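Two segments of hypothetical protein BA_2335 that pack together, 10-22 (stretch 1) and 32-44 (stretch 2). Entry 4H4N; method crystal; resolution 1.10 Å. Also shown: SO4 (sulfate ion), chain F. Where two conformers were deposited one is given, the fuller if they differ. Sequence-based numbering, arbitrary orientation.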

ATOM      1  N   ALA A  10      -6.055   5.844   3.721  1.00 10.08           N
ATOM      2  CA  ALA A  10      -5.778   4.928   4.822  1.00  9.95           C
ATOM      3  C   ALA A  10      -5.767   3.497   4.323  1.00  9.38           C
ATOM      4  O   ALA A  10      -6.588   3.111   3.493  1.00  9.57           O
ATOM      5  CB  ALA A  10      -6.833   5.093   5.913  1.00 11.18           C
ATOM      6  N   PHE A  11      -4.878   2.701   4.911  1.00  9.81           N
ATOM      7  CA  PHE A  11      -4.699   1.293   4.581  1.00 10.40           C
ATOM      8  C   PHE A  11      -4.549   0.450   5.834  1.00 10.61           C
ATOM      9  O   PHE A  11      -3.879   0.834   6.769  1.00 11.92           O
ATOM     10  CB  PHE A  11      -3.448   1.104   3.725  1.00 11.21           C
ATOM     11  CG  PHE A  11      -3.541   1.767   2.412  1.00 11.68           C
ATOM     12  CD1 PHE A  11      -4.206   1.145   1.376  1.00 13.21           C
ATOM     13  CD2 PHE A  11      -3.004   3.013   2.203  1.00 12.81           C
ATOM     14  CE1 PHE A  11      -4.345   1.757   0.156  1.00 14.70           C
ATOM     15  CE2 PHE A  11      -3.115   3.630   0.974  1.00 14.04           C
ATOM     16  CZ  PHE A  11      -3.797   3.004  -0.047  1.00 14.55           C
ATOM     17  N   LYS A  12      -5.182  -0.711   5.832  1.00 10.91           N
ATOM     18  CA  LYS A  12      -5.022  -1.671   6.915  1.00 11.03           C
ATOM     19  C   LYS A  12      -3.978  -2.685   6.486  1.00 10.83           C
ATOM     20  O   LYS A  12      -4.137  -3.370   5.477  1.00 13.34           O
ATOM     21  CB  LYS A  12      -6.335  -2.375   7.224  1.00 11.92           C
ATOM     22  CG  LYS A  12      -6.225  -3.344   8.383  1.00 13.28           C
ATOM     23  CD  LYS A  12      -7.584  -3.813   8.856  1.00 15.64           C
ATOM     24  CE  LYS A  12      -8.312  -4.611   7.794  1.00 17.39           C
ATOM     25  NZ  LYS A  12      -9.660  -5.006   8.220  1.00 18.97           N
ATOM     26  N   VAL A  13      -2.915  -2.798   7.249  1.00  9.53           N
ATOM     27  CA  VAL A  13      -1.853  -3.723   6.947  1.00  9.40           C
ATOM     28  C   VAL A  13      -2.037  -4.937   7.845  1.00  9.18           C
ATOM     29  O   VAL A  13      -2.044  -4.810   9.064  1.00  9.30           O
ATOM     30  CB  VAL A  13      -0.474  -3.119   7.145  1.00 10.13           C
ATOM     31  CG1 VAL A  13       0.595  -4.073   6.644  1.00 11.35           C
ATOM     32  CG2 VAL A  13      -0.376  -1.757   6.448  1.00 12.33           C
ATOM     33  N   PRO A  14      -2.187  -6.133   7.268  1.00  9.58           N
ATOM     34  CA  PRO A  14      -2.377  -7.301   8.120  1.00 10.10           C
ATOM     35  C   PRO A  14      -1.161  -7.605   8.975  1.00  9.21           C
ATOM     36  O   PRO A  14      -0.064  -7.100   8.721  1.00  9.00           O
ATOM     37  CB  PRO A  14      -2.628  -8.434   7.110  1.00 11.16           C
ATOM     38  CG  PRO A  14      -3.099  -7.765   5.886  1.00 11.84           C
ATOM     39  CD  PRO A  14      -2.351  -6.463   5.844  1.00 10.35           C
ATOM     40  N   PRO A  15      -1.341  -8.429  10.005  1.00  9.39           N
ATOM     41  CA  PRO A  15      -0.226  -8.815  10.850  1.00  9.38           C
ATOM     42  C   PRO A  15       0.948  -9.392  10.087  1.00  8.75           C
ATOM     43  O   PRO A  15       0.765 -10.142   9.127  1.00  8.93           O
ATOM     44  CB  PRO A  15      -0.829  -9.907  11.755  1.00 10.38           C
ATOM     45  CG  PRO A  15      -2.290  -9.601  11.788  1.00 11.71           C
ATOM     46  CD  PRO A  15      -2.585  -9.106  10.409  1.00 10.41           C
ATOM     47  N   ASN A  16       2.151  -9.034  10.498  0.70  8.67           N
ATOM     48  CA  ASN A  16       3.346  -9.684   9.961  0.70  9.21           C
ATOM     49  C   ASN A  16       3.409  -9.603   8.448  0.70  8.60           C
ATOM     50  O   ASN A  16       3.750 -10.583   7.780  0.70  9.32           O
ATOM     51  CB  ASN A  16       3.368 -11.149  10.424  0.70 10.30           C
ATOM     52  CG  ASN A  16       3.357 -11.264  11.911  0.70 12.93           C
ATOM     53  OD1 ASN A  16       4.218 -10.709  12.571  0.70 16.07           O
ATOM     54  ND2 ASN A  16       2.372 -11.952  12.452  0.70 16.47           N
ATOM     55  N   SER A  17       3.104  -8.426   7.910  1.00  8.06           N
ATOM     56  CA  SER A  17       2.973  -8.282   6.475  1.00  7.91           C
ATOM     57  C   SER A  17       3.495  -6.946   5.980  1.00  7.67           C
ATOM     58  O   SER A  17       3.691  -5.993   6.734  1.00  8.62           O
ATOM     59  CB  SER A  17       1.484  -8.384   6.068  1.00  8.59           C
ATOM     60  OG  SER A  17       0.906  -9.622   6.407  1.00  9.72           O
ATOM     61  N   LYS A  18       3.698  -6.902   4.670  1.00  7.54           N
ATOM     62  CA  LYS A  18       3.966  -5.692   3.925  1.00  7.88           C
ATOM     63  C   LYS A  18       2.812  -5.492   2.949  1.00  7.89           C
ATOM     64  O   LYS A  18       2.444  -6.403   2.216  1.00  9.91           O
ATOM     65  CB  LYS A  18       5.282  -5.813   3.150  1.00  9.00           C
ATOM     66  CG  LYS A  18       5.569  -4.597   2.261  1.00 11.10           C
ATOM     67  CD  LYS A  18       6.812  -4.713   1.427  1.00 12.97           C
ATOM     68  CE  LYS A  18       8.034  -4.616   2.289  1.00 15.13           C
ATOM     69  NZ  LYS A  18       9.260  -4.364   1.463  1.00 15.48           N
ATOM     70  N   LEU A  19       2.229  -4.307   2.949  1.00  7.20           N
ATOM     71  CA  LEU A  19       1.214  -3.930   1.987  1.00  7.53           C
ATOM     72  C   LEU A  19       1.873  -3.098   0.893  1.00  7.72           C
ATOM     73  O   LEU A  19       2.543  -2.109   1.179  1.00  9.19           O
ATOM     74  CB  LEU A  19       0.120  -3.116   2.651  1.00  8.72           C
ATOM     75  CG  LEU A  19      -1.136  -2.903   1.787  1.00 10.36           C
ATOM     76  CD1 LEU A  19      -1.965  -4.173   1.670  1.00 12.75           C
ATOM     77  CD2 LEU A  19      -1.960  -1.742   2.316  1.00 12.85           C
ATOM     78  N   LYS A  20       1.673  -3.506  -0.354  0.60  7.84           N
ATOM     79  CA  LYS A  20       2.210  -2.825  -1.527  0.60  8.35           C
ATOM     80  C   LYS A  20       1.054  -2.182  -2.274  0.60  7.87           C
ATOM     81  O   LYS A  20       0.160  -2.893  -2.723  0.60  8.87           O
ATOM     82  CB  LYS A  20       2.939  -3.819  -2.427  0.60  9.99           C
ATOM     83  CG  LYS A  20       4.116  -4.537  -1.757  0.60 12.49           C
ATOM     84  CD  LYS A  20       4.880  -5.413  -2.756  0.60 16.86           C
ATOM     85  CE  LYS A  20       6.145  -6.012  -2.169  0.60 19.52           C
ATOM     86  NZ  LYS A  20       7.003  -6.620  -3.228  0.60 21.86           N
ATOM     87  N   VAL A  21       1.095  -0.861  -2.425  1.00  8.03           N
ATOM     88  CA  VAL A  21       0.048  -0.099  -3.078  1.00  8.27           C
ATOM     89  C   VAL A  21       0.595   0.375  -4.424  1.00  7.99           C
ATOM     90  O   VAL A  21       1.624   1.036  -4.474  1.00  9.88           O
ATOM     91  CB  VAL A  21      -0.365   1.119  -2.227  1.00  9.49           C
ATOM     92  CG1 VAL A  21      -1.505   1.875  -2.886  1.00 10.85           C
ATOM     93  CG2 VAL A  21      -0.734   0.692  -0.799  1.00 11.23           C
ATOM     94  N   THR A  22      -0.082   0.008  -5.503  1.00  7.71           N
ATOM     95  CA  THR A  22       0.296   0.426  -6.840  1.00  7.98           C
ATOM     96  C   THR A  22      -0.721   1.423  -7.359  1.00  7.33           C
ATOM     97  O   THR A  22      -1.919   1.172  -7.323  1.00  7.90           O
ATOM     98  CB  THR A  22       0.368  -0.784  -7.787  1.00  9.09           C
ATOM     99  OG1 THR A  22       1.281  -1.748  -7.263  1.00 11.85           O
ATOM    100  CG2 THR A  22       0.840  -0.358  -9.157  1.00 10.76           C
TER
HETATM  101  S   SO4 F 105       6.335  -8.236  -6.764  0.50 32.14           S
HETATM  102  O1  SO4 F 105       6.990  -9.466  -6.338  0.50 32.27           O
HETATM  103  O2  SO4 F 105       6.471  -7.248  -5.701  0.50 31.78           O
HETATM  104  O3  SO4 F 105       4.923  -8.474  -7.044  0.50 31.97           O
HETATM  105  O4  SO4 F 105       6.989  -7.744  -7.974  0.50 32.37           O
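Stretch 2 (32-44) TNVSIINQLSTPK

Stretch 2 enters as an extended strand, Thr32 to Asn38, and runs antiparallel to strand 17-22: their N-to-C directions differ by 163° and their axes approach to 4.6 Å, the spacing of neighbours in a sheet. Beyond Asn38 the chain loops through Gln39 to Pro43, so that Lys44 pairs with Val13 in a second antiparallel ladder, its register shifted by two residues. Stretch 1 answers with a type II turn from Pro14 to Ser17, where proline's fixed phi suits the second position.

Backbone hydrogen bonds set the register. Ser17, Leu19 and Val21 form reciprocal pairs with Asn38, Ile36 and Val34: Asn38 N to Ser17 O is 2.8 Å, Leu19 N to Ile36 O 2.8 Å, and Val21 N to Val34 O 2.8 Å. In the second ladder Val13 N reaches Lys44 O at 2.8 Å, and Lys44 N returns to Val13 O at 3.1 Å. Between the ladders, Asn16 N donates to Leu40 O at 2.9 Å.

Asn38 supplies the polar side-chain link. As an amide it can donate and accept at once: its ND2 donates to Val13 O at 3.1 Å and, within its own stretch, to Thr42 O at 2.8 Å, while its OD1 accepts from Leu40 N at 3.0 Å, bracing the loop.

Apolar contacts gather on the face bearing Leu19, Val21, Val34 and Ile36. Beta-branched Val21, Val34 and Ile36 favour extended backbone, and with Leu19 they fill space there: Val21 CB lies 3.7 Å from Val34 CG2, and Val13 CG2 3.7 Å from Ile36 CG2. The longer arm of Ile36 places CD1 4.1 Å from Phe11 CB.

Lys18, Lys20 and Ser35 occupy the other face, where polar ends can meet solvent or ions. A water lies 2.9 Å from Ser35 OG, and Lys20 NZ donates to sulfate O2 at 2.6 Å.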

ATOM      1  N   THR A  32       3.440   4.614  -9.905  1.00 10.29           N
ATOM      2  CA  THR A  32       4.421   4.356  -8.865  1.00 10.44           C
ATOM      3  C   THR A  32       3.841   3.361  -7.890  1.00  9.86           C
ATOM      4  O   THR A  32       2.688   2.953  -7.993  1.00  9.86           O
ATOM      5  CB  THR A  32       4.862   5.633  -8.128  1.00 11.72           C
ATOM      6  OG1 THR A  32       6.096   5.402  -7.448  1.00 13.21           O
ATOM      7  CG2 THR A  32       3.829   6.132  -7.155  1.00 12.92           C
ATOM      8  N   ASN A  33       4.686   2.965  -6.955  1.00 10.55           N
ATOM      9  CA  ASN A  33       4.345   2.057  -5.908  1.00 11.42           C
ATOM     10  C   ASN A  33       4.790   2.634  -4.581  1.00 10.41           C
ATOM     11  O   ASN A  33       5.807   3.317  -4.504  1.00 11.70           O
ATOM     12  CB  ASN A  33       5.148   0.776  -6.132  1.00 14.92           C
ATOM     13  CG  ASN A  33       4.972   0.214  -7.522  1.00 18.31           C
ATOM     14  OD1 ASN A  33       4.013  -0.475  -7.784  1.00 22.42           O
ATOM     15  ND2 ASN A  33       5.907   0.499  -8.416  1.00 22.16           N
ATOM     16  N   VAL A  34       4.026   2.349  -3.535  1.00  9.43           N
ATOM     17  CA  VAL A  34       4.435   2.648  -2.180  1.00  9.45           C
ATOM     18  C   VAL A  34       4.197   1.391  -1.342  1.00  8.66           C
ATOM     19  O   VAL A  34       3.451   0.494  -1.753  1.00 10.08           O
ATOM     20  CB  VAL A  34       3.723   3.871  -1.583  1.00 10.61           C
ATOM     21  CG1 VAL A  34       3.982   5.117  -2.435  1.00 12.86           C
ATOM     22  CG2 VAL A  34       2.287   3.642  -1.421  1.00 12.02           C
ATOM     23  N   SER A  35       4.819   1.299  -0.189  1.00  7.92           N
ATOM     24  CA  SER A  35       4.629   0.141   0.640  1.00  8.29           C
ATOM     25  C   SER A  35       4.702   0.493   2.102  1.00  7.79           C
ATOM     26  O   SER A  35       5.257   1.520   2.497  1.00  9.00           O
ATOM     27  CB  SER A  35       5.618  -0.943   0.271  1.00  8.22           C
ATOM     28  OG  SER A  35       6.952  -0.512   0.494  1.00  9.04           O
ATOM     29  N   ILE A  36       4.090  -0.363   2.903  1.00  7.71           N
ATOM     30  CA  ILE A  36       3.924  -0.163   4.329  1.00  7.95           C
ATOM     31  C   ILE A  36       4.158  -1.487   5.039  1.00  7.26           C
ATOM     32  O   ILE A  36       3.535  -2.486   4.685  1.00  8.51           O
ATOM     33  CB  ILE A  36       2.501   0.331   4.684  1.00  8.61           C
ATOM     34  CG1 ILE A  36       2.057   1.513   3.798  1.00 10.45           C
ATOM     35  CG2 ILE A  36       2.433   0.646   6.174  1.00 10.54           C
ATOM     36  CD1 ILE A  36       0.562   1.786   3.888  1.00 13.46           C
ATOM     37  N   ILE A  37       5.008  -1.503   6.049  1.00  7.58           N
ATOM     38  CA  ILE A  37       5.229  -2.712   6.815  1.00  8.21           C
ATOM     39  C   ILE A  37       4.470  -2.710   8.135  1.00  8.05           C
ATOM     40  O   ILE A  37       4.256  -1.671   8.759  1.00  9.47           O
ATOM     41  CB  ILE A  37       6.712  -3.007   7.064  1.00  9.65           C
ATOM     42  CG1 ILE A  37       7.371  -1.943   7.899  1.00 11.52           C
ATOM     43  CG2 ILE A  37       7.432  -3.256   5.741  1.00 11.53           C
ATOM     44  CD1 ILE A  37       8.787  -2.277   8.286  1.00 14.27           C
ATOM     45  N   ASN A  38       4.088  -3.903   8.560  1.00  8.05           N
ATOM     46  CA  ASN A  38       3.506  -4.128   9.865  1.00  8.28           C
ATOM     47  C   ASN A  38       4.116  -5.377  10.473  1.00  8.48           C
ATOM     48  O   ASN A  38       3.717  -6.483  10.154  1.00  8.70           O
ATOM     49  CB  ASN A  38       1.997  -4.266   9.795  1.00  8.48           C
ATOM     50  CG  ASN A  38       1.397  -4.532  11.150  1.00  8.92           C
ATOM     51  OD1 ASN A  38       2.022  -4.265  12.187  1.00 10.29           O
ATOM     52  ND2 ASN A  38       0.185  -5.067  11.159  1.00 10.19           N
ATOM     53  N   GLN A  39       5.081  -5.170  11.363  1.00  9.20           N
ATOM     54  CA  GLN A  39       5.750  -6.275  12.013  1.00  9.84           C
ATOM     55  C   GLN A  39       4.925  -6.870  13.167  1.00 10.04           C
ATOM     56  O   GLN A  39       5.325  -7.897  13.722  1.00 11.65           O
ATOM     57  CB  GLN A  39       7.099  -5.813  12.571  1.00 10.84           C
ATOM     58  CG  GLN A  39       7.053  -4.923  13.829  1.00 12.83           C
ATOM     59  CD  GLN A  39       6.774  -3.462  13.587  1.00 13.78           C
ATOM     60  OE1 GLN A  39       6.401  -3.018  12.493  1.00 16.19           O
ATOM     61  NE2 GLN A  39       6.993  -2.686  14.624  1.00 15.68           N
ATOM     62  N   LEU A  40       3.846  -6.205  13.568  1.00  9.98           N
ATOM     63  CA  LEU A  40       3.069  -6.631  14.709  1.00 10.68           C
ATOM     64  C   LEU A  40       2.169  -7.805  14.396  1.00 10.28           C
ATOM     65  O   LEU A  40       1.890  -8.128  13.246  1.00 10.43           O
ATOM     66  CB  LEU A  40       2.211  -5.479  15.216  1.00 11.76           C
ATOM     67  CG  LEU A  40       2.986  -4.212  15.573  1.00 14.66           C
ATOM     68  CD1 LEU A  40       2.030  -3.117  15.994  1.00 18.39           C
ATOM     69  CD2 LEU A  40       4.040  -4.481  16.657  1.00 17.92           C
ATOM     70  N   SER A  41       1.673  -8.425  15.460  1.00 11.00           N
ATOM     71  CA  SER A  41       0.800  -9.581  15.348  1.00 11.97           C
ATOM     72  C   SER A  41      -0.668  -9.215  15.202  1.00 11.47           C
ATOM     73  O   SER A  41      -1.502 -10.118  15.100  1.00 12.34           O
ATOM     74  CB  SER A  41       0.960 -10.484  16.571  1.00 13.36           C
ATOM     75  OG  SER A  41       0.420  -9.889  17.734  1.00 15.91           O
ATOM     76  N   THR A  42      -0.961  -7.914  15.177  1.00 11.58           N
ATOM     77  CA  THR A  42      -2.295  -7.376  15.046  1.00 12.21           C
ATOM     78  C   THR A  42      -2.330  -6.474  13.814  1.00 11.84           C
ATOM     79  O   THR A  42      -1.300  -5.933  13.417  1.00 11.94           O
ATOM     80  CB  THR A  42      -2.650  -6.549  16.315  1.00 14.03           C
ATOM     81  OG1 THR A  42      -1.598  -5.614  16.577  1.00 16.69           O
ATOM     82  CG2 THR A  42      -2.810  -7.468  17.508  1.00 15.13           C
ATOM     83  N   PRO A  43      -3.515  -6.287  13.205  1.00 12.05           N
ATOM     84  CA  PRO A  43      -3.595  -5.389  12.047  1.00 12.00           C
ATOM     85  C   PRO A  43      -3.337  -3.970  12.467  1.00 12.42           C
ATOM     86  O   PRO A  43      -3.614  -3.583  13.612  1.00 14.29           O
ATOM     87  CB  PRO A  43      -5.042  -5.545  11.554  1.00 13.31           C
ATOM     88  CG  PRO A  43      -5.667  -6.622  12.383  1.00 14.94           C
ATOM     89  CD  PRO A  43      -4.817  -6.876  13.558  1.00 13.28           C
ATOM     90  N   LYS A  44      -2.795  -3.183  11.552  0.50 12.55           N
ATOM     91  CA  LYS A  44      -2.481  -1.804  11.843  0.50 13.62           C
ATOM     92  C   LYS A  44      -2.844  -0.906  10.677  0.50 12.80           C
ATOM     93  O   LYS A  44      -2.604  -1.247   9.530  0.50 13.95           O
ATOM     94  CB  LYS A  44      -1.004  -1.687  12.189  0.50 14.82           C
ATOM     95  CG  LYS A  44      -0.666  -2.337  13.528  0.50 16.45           C
ATOM     96  CD  LYS A  44      -1.320  -1.611  14.704  0.50 18.07           C
ATOM     97  CE  LYS A  44      -1.413  -2.494  15.940  0.50 19.61           C
ATOM     98  NZ  LYS A  44      -2.583  -3.387  15.921  0.50 20.15           N
TER
HETATM   99  O   HOH W   1       8.575  -2.361  -1.107  1.00 16.49           O